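Local coordinates for AA9 family lytic polysaccharide monooxygenase D (Myceliophthora thermophila, PDB 5UFV), which uses a copper ion to cleave cellulose and related polysaccharides oxidatively, giving products oxidised at C1, at residues A[79-84]-A[101-106]. Numbering follows the deposited sequence.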
ATOM      1  N   PRO A  79       5.998  -8.241  -0.495  1.00 28.85           N
ATOM      2  CA  PRO A  79       6.132  -6.975   0.200  1.00 29.16           C
ATOM      3  C   PRO A  79       4.832  -6.231   0.577  1.00 28.95           C
ATOM      4  O   PRO A  79       3.746  -6.507   0.062  1.00 27.42           O
ATOM      5  CB  PRO A  79       6.940  -6.132  -0.789  1.00 29.71           C
ATOM      6  CG  PRO A  79       6.550  -6.652  -2.106  1.00 29.78           C
ATOM      7  CD  PRO A  79       6.417  -8.135  -1.901  1.00 29.58           C
ATOM      8  N   ILE A  80       4.998  -5.296   1.497  1.00 28.46           N
ATOM      9  CA  ILE A  80       3.977  -4.367   1.899  1.00 29.40           C
ATOM     10  C   ILE A  80       4.473  -3.013   1.432  1.00 29.38           C
ATOM     11  O   ILE A  80       5.622  -2.676   1.682  1.00 29.82           O
ATOM     12  CB  ILE A  80       3.896  -4.304   3.439  1.00 30.02           C
ATOM     13  CG1 ILE A  80       3.549  -5.674   3.995  1.00 30.64           C
ATOM     14  CG2 ILE A  80       2.885  -3.273   3.883  1.00 29.71           C
ATOM     15  CD1 ILE A  80       3.548  -5.725   5.497  1.00 32.13           C
ATOM     16  N   LEU A  81       3.613  -2.246   0.771  1.00 27.90           N
ATOM     17  CA  LEU A  81       3.925  -0.875   0.438  1.00 27.41           C
ATOM     18  C   LEU A  81       2.813   0.075   0.876  1.00 26.80           C
ATOM     19  O   LEU A  81       1.630  -0.229   0.709  1.00 25.19           O
ATOM     20  CB  LEU A  81       4.124  -0.737  -1.056  1.00 28.67           C
ATOM     21  CG  LEU A  81       5.402  -1.386  -1.607  1.00 30.26           C
ATOM     22  CD1 LEU A  81       5.226  -2.875  -1.838  1.00 31.23           C
ATOM     23  CD2 LEU A  81       5.811  -0.706  -2.910  1.00 31.01           C
ATOM     24  N   VAL A  82       3.202   1.228   1.423  1.00 25.46           N
ATOM     25  CA  VAL A  82       2.261   2.250   1.769  1.00 25.25           C
ATOM     26  C   VAL A  82       2.709   3.534   1.147  1.00 26.25           C
ATOM     27  O   VAL A  82       3.835   3.951   1.353  1.00 29.03           O
ATOM     28  CB  VAL A  82       2.199   2.463   3.273  1.00 26.25           C
ATOM     29  CG1 VAL A  82       1.070   3.432   3.601  1.00 25.77           C
ATOM     30  CG2 VAL A  82       2.050   1.125   4.003  1.00 26.11           C
ATOM     31  N   TRP A  83       1.821   4.169   0.395  1.00 26.96           N
ATOM     32  CA  TRP A  83       2.148   5.342  -0.369  1.00 27.13           C
ATOM     33  C   TRP A  83       1.203   6.455  -0.050  1.00 26.98           C
ATOM     34  O   TRP A  83       0.127   6.244   0.459  1.00 26.85           O
ATOM     35  CB  TRP A  83       1.941   5.099  -1.853  1.00 28.38           C
ATOM     36  CG  TRP A  83       2.569   3.893  -2.486  1.00 29.46           C
ATOM     37  CD1 TRP A  83       2.229   2.583  -2.294  1.00 29.33           C
ATOM     38  CD2 TRP A  83       3.582   3.898  -3.499  1.00 29.74           C
ATOM     39  NE1 TRP A  83       3.007   1.769  -3.091  1.00 29.56           N
ATOM     40  CE2 TRP A  83       3.837   2.551  -3.845  1.00 28.97           C
ATOM     41  CE3 TRP A  83       4.301   4.909  -4.143  1.00 31.28           C
ATOM     42  CZ2 TRP A  83       4.760   2.195  -4.805  1.00 29.57           C
ATOM     43  CZ3 TRP A  83       5.228   4.548  -5.103  1.00 31.34           C
ATOM     44  CH2 TRP A  83       5.444   3.210  -5.429  1.00 30.44           C
ATOM     45  N   MET A  84       1.592   7.648  -0.457  1.00 27.90           N
ATOM     46  CA  MET A  84       0.774   8.823  -0.334  1.00 28.36           C
ATOM     47  C   MET A  84       0.867   9.630  -1.610  1.00 28.24           C
ATOM     48  O   MET A  84       1.735   9.413  -2.439  1.00 27.92           O
ATOM     49  CB  MET A  84       1.215   9.672   0.869  1.00 29.94           C
ATOM     50  CG  MET A  84       0.793   9.084   2.190  1.00 31.01           C
ATOM     51  SD  MET A  84       1.118  10.095   3.662  1.00 36.31           S
ATOM     52  CE  MET A  84      -0.265  11.242   3.647  1.00 33.98           C
ATOM     53  N   TRP A 101       2.825   9.822  -6.624  1.00 31.82           N
ATOM     54  CA  TRP A 101       2.890   8.825  -5.537  1.00 31.32           C
ATOM     55  C   TRP A 101       4.284   8.641  -4.946  1.00 32.87           C
ATOM     56  O   TRP A 101       5.259   8.363  -5.661  1.00 33.96           O
ATOM     57  CB  TRP A 101       2.409   7.474  -6.008  1.00 29.40           C
ATOM     58  CG  TRP A 101       0.990   7.505  -6.386  1.00 29.18           C
ATOM     59  CD1 TRP A 101       0.503   7.713  -7.620  1.00 28.80           C
ATOM     60  CD2 TRP A 101      -0.146   7.325  -5.519  1.00 27.48           C
ATOM     61  NE1 TRP A 101      -0.852   7.662  -7.596  1.00 29.54           N
ATOM     62  CE2 TRP A 101      -1.279   7.435  -6.308  1.00 27.99           C
ATOM     63  CE3 TRP A 101      -0.302   7.088  -4.153  1.00 27.43           C
ATOM     64  CZ2 TRP A 101      -2.576   7.311  -5.782  1.00 27.20           C
ATOM     65  CZ3 TRP A 101      -1.590   6.944  -3.630  1.00 26.26           C
ATOM     66  CH2 TRP A 101      -2.701   7.048  -4.445  1.00 26.22           C
ATOM     67  N   PHE A 102       4.375   8.757  -3.633  1.00 32.31           N
ATOM     68  CA  PHE A 102       5.617   8.484  -2.959  1.00 32.71           C
ATOM     69  C   PHE A 102       5.382   7.510  -1.801  1.00 31.78           C
ATOM     70  O   PHE A 102       4.350   7.550  -1.149  1.00 30.39           O
ATOM     71  CB  PHE A 102       6.246   9.807  -2.497  1.00 34.09           C
ATOM     72  CG  PHE A 102       5.376  10.600  -1.554  1.00 34.19           C
ATOM     73  CD1 PHE A 102       4.459  11.514  -2.038  1.00 33.41           C
ATOM     74  CD2 PHE A 102       5.485  10.431  -0.172  1.00 34.90           C
ATOM     75  CE1 PHE A 102       3.663  12.245  -1.177  1.00 33.89           C
ATOM     76  CE2 PHE A 102       4.685  11.161   0.699  1.00 34.91           C
ATOM     77  CZ  PHE A 102       3.774  12.071   0.190  1.00 34.75           C
ATOM     78  N   LYS A 103       6.361   6.640  -1.559  1.00 33.07           N
ATOM     79  CA  LYS A 103       6.324   5.688  -0.448  1.00 32.49           C
ATOM     80  C   LYS A 103       6.626   6.357   0.871  1.00 32.86           C
ATOM     81  O   LYS A 103       7.581   7.127   0.986  1.00 34.29           O
ATOM     82  CB  LYS A 103       7.344   4.566  -0.667  1.00 33.11           C
ATOM     83  CG  LYS A 103       6.862   3.517  -1.655  1.00 33.64           C
ATOM     84  CD  LYS A 103       7.980   2.837  -2.431  1.00 34.50           C
ATOM     85  CE  LYS A 103       8.762   1.835  -1.595  1.00 35.30           C
ATOM     86  NZ  LYS A 103       9.766   1.080  -2.390  1.00 35.23           N
ATOM     87  N   ILE A 104       5.828   6.014   1.879  1.00 31.67           N
ATOM     88  CA  ILE A 104       6.126   6.374   3.247  1.00 31.57           C
ATOM     89  C   ILE A 104       6.518   5.173   4.111  1.00 31.24           C
ATOM     90  O   ILE A 104       7.119   5.352   5.148  1.00 30.61           O
ATOM     91  CB  ILE A 104       4.948   7.118   3.897  1.00 32.13           C
ATOM     92  CG1 ILE A 104       3.754   6.219   4.077  1.00 31.15           C
ATOM     93  CG2 ILE A 104       4.542   8.321   3.048  1.00 33.34           C
ATOM     94  CD1 ILE A 104       2.630   6.920   4.800  1.00 32.71           C
ATOM     95  N   ASP A 105       6.158   3.963   3.699  1.00 31.28           N
ATOM     96  CA  ASP A 105       6.501   2.756   4.451  1.00 32.01           C
ATOM     97  C   ASP A 105       6.711   1.567   3.501  1.00 31.86           C
ATOM     98  O   ASP A 105       6.232   1.569   2.371  1.00 31.13           O
ATOM     99  CB  ASP A 105       5.396   2.451   5.463  1.00 32.29           C
ATOM    100  CG  ASP A 105       5.898   1.682   6.691  1.00 34.93           C
ATOM    101  OD1 ASP A 105       7.132   1.513   6.835  1.00 36.38           O
ATOM    102  OD2 ASP A 105       5.057   1.256   7.533  1.00 34.36           O
ATOM    103  N   GLU A 106       7.439   0.558   3.948  1.00 32.50           N
ATOM    104  CA  GLU A 106       7.624  -0.659   3.150  1.00 33.39           C
ATOM    105  C   GLU A 106       8.198  -1.774   4.019  1.00 32.37           C
ATOM    106  O   GLU A 106       8.889  -1.513   4.983  1.00 29.86           O
ATOM    107  CB  GLU A 106       8.574  -0.415   1.978  1.00 35.89           C
ATOM    108  CG  GLU A 106       9.990  -0.035   2.436  1.00 38.97           C
ATOM    109  CD  GLU A 106      11.025   0.065   1.315  1.00 42.33           C
ATOM    110  OE1 GLU A 106      10.679  -0.024   0.086  1.00 41.00           O
ATOM    111  OE2 GLU A 106      12.217   0.245   1.689  1.00 44.42           O
TER
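Met84 and Phe102 form a hydrogen-bonded antiparallel pair, in which Met84 N donates to Phe102 O at 2.8 Å and Phe102 N to Met84 O at 3.0 Å. Further along, Val82 faces two residues at once: Val82 O accepts a bond from Ile104 N at 2.9 Å and a weak one from Asp105 N, while Val82 N reaches Asp105 O from above the carbonyl plane. This is a classic beta bulge, here inside the beta-sandwich core of an AA9 monooxygenase, and it shifts the register by one residue beside strand 80-86.

Apolar contacts divide between the two faces of the sheet. On one, Lys103 lays its CG over the centre of the six-membered ring of Trp83, a CH-pi contact of 3.7 Å to the centroid, while Trp83 CE3 meets Trp101 CB at 3.7 Å. Trp83 NE1 is hydrogen-bonded to Glu156 OE1. An alanine in place of Trp83 would probably leave the Lys103 methylene without its aromatic platform and Glu156 without its indole N-H partner. On the other face, Met84 SD touches Ile104 CD1 at 3.7 Å, and CG1 of Ile104, held between backbone N and carbonyl carbon (chi1 67°), packs against Val82 CG1.

Lys103 NZ forms a salt bridge with Glu106 OE1 at 2.9 Å and also bonds Pro220 O and Pro222 O; Asp105 OD2 accepts a bond from Trp138 NE1 and is hydrogen-bonded to Ser140 OG, linking to strand 136-141 of the facing sheet.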